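PDB 1U8S: glycine cleavage system transcriptional repressor, putative, which probably represses transcription of the glycine cleavage system genes in Vibrio cholerae, using paired ACT domains of the kind that often sense small ligands. Local coordinates for residues Val23-Ser37 and Leu48-Val62. Sequence-based numbering, arbitrary orientation.
Sequences VVRLVTQAGCNIIDS and LLMLISGSPSNITRV
Helix 23-28 packs on strand 48-54 in the core of an ACT domain, where Val27 and Ile52 meet tip to tip, CG1 to CG2 at 3.5 Å. With chi1 at 64°, Ile52 CG1 lies between its backbone N and carbonyl carbon, and CG2, anti to that carbon, faces the helix. Met50, on the same sheet face, bends at chi3 (-87°) to put CE 4.1 Å from Val24 CG1, the side chains near a right angle, with CG against Ile34 CG2. The βαββαβ order with antiparallel sheet order 2-3-1-4 gives the ferredoxin-like fold, whose two helices meet at Val62 CG1, 4.4 Å from both Leu26 CD2 and Val27 CG2; Val62 CG2 packs on the connecting loop, 3.4 Å from Ala30 CB and Cys32 SG. In the sheet, strands 33-37 and 48-54 pair antiparallel, Asn33 and Ser53 exchanging two backbone hydrogen bonds. A beta bulge follows: Leu51 O accepts from Ile35 N (2.9 Å) but Leu51 N donates to Asp36 O (3.1 Å). Opposite Met50's face, Leu51 CD2 touches Ile35 CB. Gly31 ends the first helix in a Schellman motif; a water joins its O to Ser55 N and Asn58 ND2. In the second subunit, Leu124 O is hydrogen-bonded to Ser37 OG and Thr128 N to Asn33 OD1.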
loop_
_atom_site.group_PDB
_atom_site.type_symbol
_atom_site.label_atom_id
_atom_site.label_comp_id
_atom_site.label_asym_id
_atom_site.label_seq_id
_atom_site.Cartn_x
_atom_site.Cartn_y
_atom_site.Cartn_z
ATOM N N VAL B 23 -10.628 11.668 -4.270
ATOM C CA VAL B 23 -9.584 11.072 -5.087
ATOM C C VAL B 23 -10.143 10.077 -6.088
ATOM O O VAL B 23 -9.917 10.210 -7.291
ATOM C CB VAL B 23 -8.530 10.374 -4.229
ATOM C CG1 VAL B 23 -7.470 9.758 -5.122
ATOM C CG2 VAL B 23 -7.896 11.379 -3.283
ATOM N N VAL B 24 -10.877 9.080 -5.611
ATOM C CA VAL B 24 -11.442 8.092 -6.527
ATOM C C VAL B 24 -12.546 8.745 -7.343
ATOM O O VAL B 24 -12.880 8.298 -8.441
ATOM C CB VAL B 24 -12.039 6.868 -5.777
ATOM C CG1 VAL B 24 -11.010 6.286 -4.832
ATOM C CG2 VAL B 24 -13.299 7.268 -5.034
ATOM N N ARG B 25 -13.106 9.810 -6.783
ATOM C CA ARG B 25 -14.185 10.553 -7.420
ATOM C C ARG B 25 -13.638 11.244 -8.658
ATOM O O ARG B 25 -14.183 11.121 -9.754
ATOM C CB ARG B 25 -14.742 11.581 -6.428
ATOM C CG ARG B 25 -15.875 12.443 -6.946
ATOM C CD ARG B 25 -16.401 13.363 -5.845
ATOM N NE ARG B 25 -17.242 14.418 -6.396
ATOM C CZ ARG B 25 -16.813 15.332 -7.262
ATOM N NH1 ARG B 25 -15.549 15.321 -7.672
ATOM N NH2 ARG B 25 -17.645 16.256 -7.725
ATOM N N LEU B 26 -12.544 11.963 -8.460
ATOM C CA LEU B 26 -11.888 12.696 -9.527
ATOM C C LEU B 26 -11.386 11.732 -10.598
ATOM O O LEU B 26 -11.520 11.991 -11.796
ATOM C CB LEU B 26 -10.728 13.508 -8.939
ATOM C CG LEU B 26 -10.018 14.543 -9.810
ATOM C CD1 LEU B 26 -9.338 15.566 -8.911
ATOM C CD2 LEU B 26 -9.013 13.859 -10.724
ATOM N N VAL B 27 -10.823 10.612 -10.158
ATOM C CA VAL B 27 -10.291 9.603 -11.070
ATOM C C VAL B 27 -11.358 8.881 -11.892
ATOM O O VAL B 27 -11.253 8.800 -13.123
ATOM C CB VAL B 27 -9.455 8.554 -10.300
ATOM C CG1 VAL B 27 -9.069 7.411 -11.214
ATOM C CG2 VAL B 27 -8.210 9.209 -9.747
ATOM N N THR B 28 -12.374 8.348 -11.221
ATOM C CA THR B 28 -13.435 7.631 -11.921
ATOM C C THR B 28 -14.260 8.585 -12.772
ATOM O O THR B 28 -14.642 8.243 -13.892
ATOM C CB THR B 28 -14.372 6.902 -10.937
ATOM O OG1 THR B 28 -14.954 7.854 -10.042
ATOM C CG2 THR B 28 -13.600 5.864 -10.146
ATOM N N GLN B 29 -14.524 9.779 -12.236
ATOM C CA GLN B 29 -15.295 10.798 -12.953
ATOM C C GLN B 29 -14.488 11.422 -14.101
ATOM O O GLN B 29 -14.973 12.316 -14.797
ATOM C CB GLN B 29 -15.771 11.896 -11.984
ATOM C CG GLN B 29 -17.005 11.513 -11.154
ATOM C CD GLN B 29 -17.630 12.701 -10.424
ATOM O OE1 GLN B 29 -17.703 13.807 -10.964
ATOM N NE2 GLN B 29 -18.098 12.471 -9.200
ATOM N N ALA B 30 -13.259 10.947 -14.290
ATOM C CA ALA B 30 -12.395 11.438 -15.360
ATOM C C ALA B 30 -12.416 10.453 -16.527
ATOM O O ALA B 30 -11.867 10.726 -17.595
ATOM C CB ALA B 30 -10.971 11.613 -14.852
ATOM N N GLY B 31 -13.048 9.302 -16.306
ATOM C CA GLY B 31 -13.144 8.286 -17.339
ATOM C C GLY B 31 -12.147 7.155 -17.177
ATOM O O GLY B 31 -12.169 6.183 -17.931
ATOM N N CYS B 32 -11.273 7.272 -16.185
ATOM C CA CYS B 32 -10.266 6.252 -15.961
ATOM C C CYS B 32 -10.737 5.098 -15.090
ATOM O O CYS B 32 -11.734 5.193 -14.377
ATOM C CB CYS B 32 -9.028 6.883 -15.338
ATOM S SG CYS B 32 -8.357 8.234 -16.309
ATOM N N ASN B 33 -10.005 3.997 -15.170
ATOM C CA ASN B 33 -10.301 2.814 -14.392
ATOM C C ASN B 33 -9.247 2.727 -13.316
ATOM O O ASN B 33 -8.117 3.180 -13.510
ATOM C CB ASN B 33 -10.210 1.571 -15.264
ATOM C CG ASN B 33 -11.307 1.508 -16.286
ATOM O OD1 ASN B 33 -12.456 1.202 -15.959
ATOM N ND2 ASN B 33 -10.971 1.813 -17.536
ATOM N N ILE B 34 -9.614 2.162 -12.171
ATOM C CA ILE B 34 -8.659 1.985 -11.097
ATOM C C ILE B 34 -8.272 0.513 -11.136
ATOM O O ILE B 34 -9.061 -0.358 -10.759
ATOM C CB ILE B 34 -9.269 2.329 -9.738
ATOM C CG1 ILE B 34 -9.724 3.789 -9.744
ATOM C CG2 ILE B 34 -8.234 2.123 -8.639
ATOM C CD1 ILE B 34 -10.488 4.193 -8.513
ATOM N N ILE B 35 -7.063 0.247 -11.625
ATOM C CA ILE B 35 -6.545 -1.114 -11.732
ATOM C C ILE B 35 -6.306 -1.721 -10.357
ATOM O O ILE B 35 -6.695 -2.863 -10.084
ATOM C CB ILE B 35 -5.206 -1.140 -12.496
ATOM C CG1 ILE B 35 -5.389 -0.548 -13.899
ATOM C CG2 ILE B 35 -4.667 -2.560 -12.551
ATOM C CD1 ILE B 35 -6.347 -1.324 -14.783
ATOM N N ASP B 36 -5.655 -0.945 -9.496
ATOM C CA ASP B 36 -5.334 -1.402 -8.156
ATOM C C ASP B 36 -4.882 -0.222 -7.319
ATOM O O ASP B 36 -4.617 0.850 -7.855
ATOM C CB ASP B 36 -4.219 -2.448 -8.218
ATOM C CG ASP B 36 -4.059 -3.197 -6.923
ATOM O OD1 ASP B 36 -4.964 -3.087 -6.062
ATOM O OD2 ASP B 36 -3.046 -3.902 -6.769
ATOM N N SER B 37 -4.793 -0.410 -6.008
ATOM C CA SER B 37 -4.370 0.672 -5.135
ATOM C C SER B 37 -4.025 0.146 -3.764
ATOM O O SER B 37 -4.305 -1.007 -3.439
ATOM C CB SER B 37 -5.488 1.711 -4.984
ATOM O OG SER B 37 -6.621 1.152 -4.348
ATOM N N LEU B 48 -1.836 7.040 -0.140
ATOM C CA LEU B 48 -2.383 6.262 -1.246
ATOM C C LEU B 48 -1.447 5.957 -2.432
ATOM O O LEU B 48 -0.783 6.848 -2.964
ATOM C CB LEU B 48 -3.607 6.997 -1.772
ATOM C CG LEU B 48 -4.126 6.568 -3.127
ATOM C CD1 LEU B 48 -5.118 5.456 -2.937
ATOM C CD2 LEU B 48 -4.795 7.749 -3.807
ATOM N N LEU B 49 -1.407 4.687 -2.836
ATOM C CA LEU B 49 -0.635 4.272 -4.006
ATOM C C LEU B 49 -1.728 3.897 -4.972
ATOM O O LEU B 49 -2.658 3.204 -4.583
ATOM C CB LEU B 49 0.214 3.034 -3.727
ATOM C CG LEU B 49 1.360 3.258 -2.747
ATOM C CD1 LEU B 49 2.233 2.003 -2.668
ATOM C CD2 LEU B 49 2.173 4.490 -3.197
ATOM N N MET B 50 -1.648 4.350 -6.215
ATOM C CA MET B 50 -2.708 3.992 -7.146
ATOM C C MET B 50 -2.246 3.913 -8.591
ATOM O O MET B 50 -1.345 4.632 -9.009
ATOM C CB MET B 50 -3.875 4.975 -7.018
ATOM C CG MET B 50 -5.110 4.584 -7.799
ATOM S SD MET B 50 -6.456 5.794 -7.621
ATOM C CE MET B 50 -7.281 5.196 -6.123
ATOM N N LEU B 51 -2.872 3.009 -9.337
ATOM C CA LEU B 51 -2.578 2.778 -10.747
ATOM C C LEU B 51 -3.879 2.854 -11.529
ATOM O O LEU B 51 -4.783 2.052 -11.323
ATOM C CB LEU B 51 -1.952 1.393 -10.939
ATOM C CG LEU B 51 -1.850 0.961 -12.400
ATOM C CD1 LEU B 51 -0.956 1.944 -13.129
ATOM C CD2 LEU B 51 -1.319 -0.461 -12.506
ATOM N N ILE B 52 -3.970 3.817 -12.432
ATOM C CA ILE B 52 -5.181 3.977 -13.210
ATOM C C ILE B 52 -4.850 3.863 -14.686
ATOM O O ILE B 52 -3.692 3.924 -15.079
ATOM C CB ILE B 52 -5.847 5.360 -12.948
ATOM C CG1 ILE B 52 -4.920 6.483 -13.412
ATOM C CG2 ILE B 52 -6.147 5.533 -11.453
ATOM C CD1 ILE B 52 -5.513 7.873 -13.237
ATOM N N SER B 53 -5.882 3.686 -15.499
ATOM C CA SER B 53 -5.712 3.580 -16.937
ATOM C C SER B 53 -6.869 4.330 -17.585
ATOM O O SER B 53 -7.934 4.474 -16.991
ATOM C CB SER B 53 -5.736 2.116 -17.370
ATOM O OG SER B 53 -7.015 1.554 -17.145
ATOM N N GLY B 54 -6.651 4.816 -18.798
ATOM C CA GLY B 54 -7.695 5.533 -19.503
ATOM C C GLY B 54 -7.171 5.960 -20.852
ATOM O O GLY B 54 -6.066 5.585 -21.239
ATOM N N SER B 55 -7.959 6.737 -21.580
ATOM C CA SER B 55 -7.521 7.204 -22.886
ATOM C C SER B 55 -6.444 8.247 -22.627
ATOM O O SER B 55 -6.279 8.712 -21.496
ATOM C CB SER B 55 -8.679 7.860 -23.635
ATOM O OG SER B 55 -9.012 9.091 -23.017
ATOM N N PRO B 56 -5.684 8.622 -23.666
ATOM C CA PRO B 56 -4.647 9.628 -23.446
ATOM C C PRO B 56 -5.329 10.927 -23.032
ATOM O O PRO B 56 -4.797 11.711 -22.244
ATOM C CB PRO B 56 -3.967 9.721 -24.808
ATOM C CG PRO B 56 -5.077 9.367 -25.767
ATOM C CD PRO B 56 -5.712 8.192 -25.075
ATOM N N SER B 57 -6.529 11.136 -23.559
ATOM C CA SER B 57 -7.296 12.334 -23.243
ATOM C C SER B 57 -7.708 12.339 -21.765
ATOM O O SER B 57 -7.480 13.321 -21.049
ATOM C CB SER B 57 -8.541 12.403 -24.141
ATOM O OG SER B 57 -9.334 13.547 -23.845
ATOM N N ASN B 58 -8.304 11.232 -21.316
ATOM C CA ASN B 58 -8.765 11.100 -19.935
ATOM C C ASN B 58 -7.654 11.135 -18.890
ATOM O O ASN B 58 -7.820 11.703 -17.813
ATOM C CB ASN B 58 -9.584 9.821 -19.783
ATOM C CG ASN B 58 -10.928 9.909 -20.482
ATOM O OD1 ASN B 58 -11.525 10.980 -20.556
ATOM N ND2 ASN B 58 -11.417 8.782 -20.982
ATOM N N ILE B 59 -6.525 10.515 -19.211
ATOM C CA ILE B 59 -5.387 10.504 -18.316
ATOM C C ILE B 59 -4.930 11.948 -18.127
ATOM O O ILE B 59 -4.719 12.397 -17.000
ATOM C CB ILE B 59 -4.230 9.669 -18.895
ATOM C CG1 ILE B 59 -4.619 8.191 -18.916
ATOM C CG2 ILE B 59 -2.974 9.867 -18.058
ATOM C CD1 ILE B 59 -4.688 7.554 -17.529
ATOM N N THR B 60 -4.785 12.682 -19.228
ATOM C CA THR B 60 -4.367 14.073 -19.132
ATOM C C THR B 60 -5.342 14.809 -18.218
ATOM O O THR B 60 -4.937 15.628 -17.388
ATOM C CB THR B 60 -4.356 14.751 -20.510
ATOM O OG1 THR B 60 -3.516 14.004 -21.397
ATOM C CG2 THR B 60 -3.825 16.172 -20.402
ATOM N N ARG B 61 -6.630 14.503 -18.369
ATOM C CA ARG B 61 -7.657 15.124 -17.541
ATOM C C ARG B 61 -7.336 14.887 -16.079
ATOM O O ARG B 61 -7.536 15.766 -15.246
ATOM C CB ARG B 61 -9.032 14.537 -17.843
ATOM C CG ARG B 61 -10.112 14.988 -16.867
ATOM C CD ARG B 61 -10.499 16.447 -17.073
ATOM N NE ARG B 61 -11.434 16.920 -16.050
ATOM C CZ ARG B 61 -12.199 18.003 -16.179
ATOM N NH1 ARG B 61 -12.141 18.723 -17.293
ATOM N NH2 ARG B 61 -13.021 18.370 -15.197
ATOM N N VAL B 62 -6.840 13.690 -15.776
ATOM C CA VAL B 62 -6.478 13.326 -14.411
ATOM C C VAL B 62 -5.157 13.986 -14.024
ATOM O O VAL B 62 -4.983 14.425 -12.886
ATOM C CB VAL B 62 -6.333 11.793 -14.253
ATOM C CG1 VAL B 62 -5.938 11.445 -12.830
ATOM C CG2 VAL B 62 -7.630 11.116 -14.614
HETATM O O HOH W 1 -10.648 6.215 -20.719
#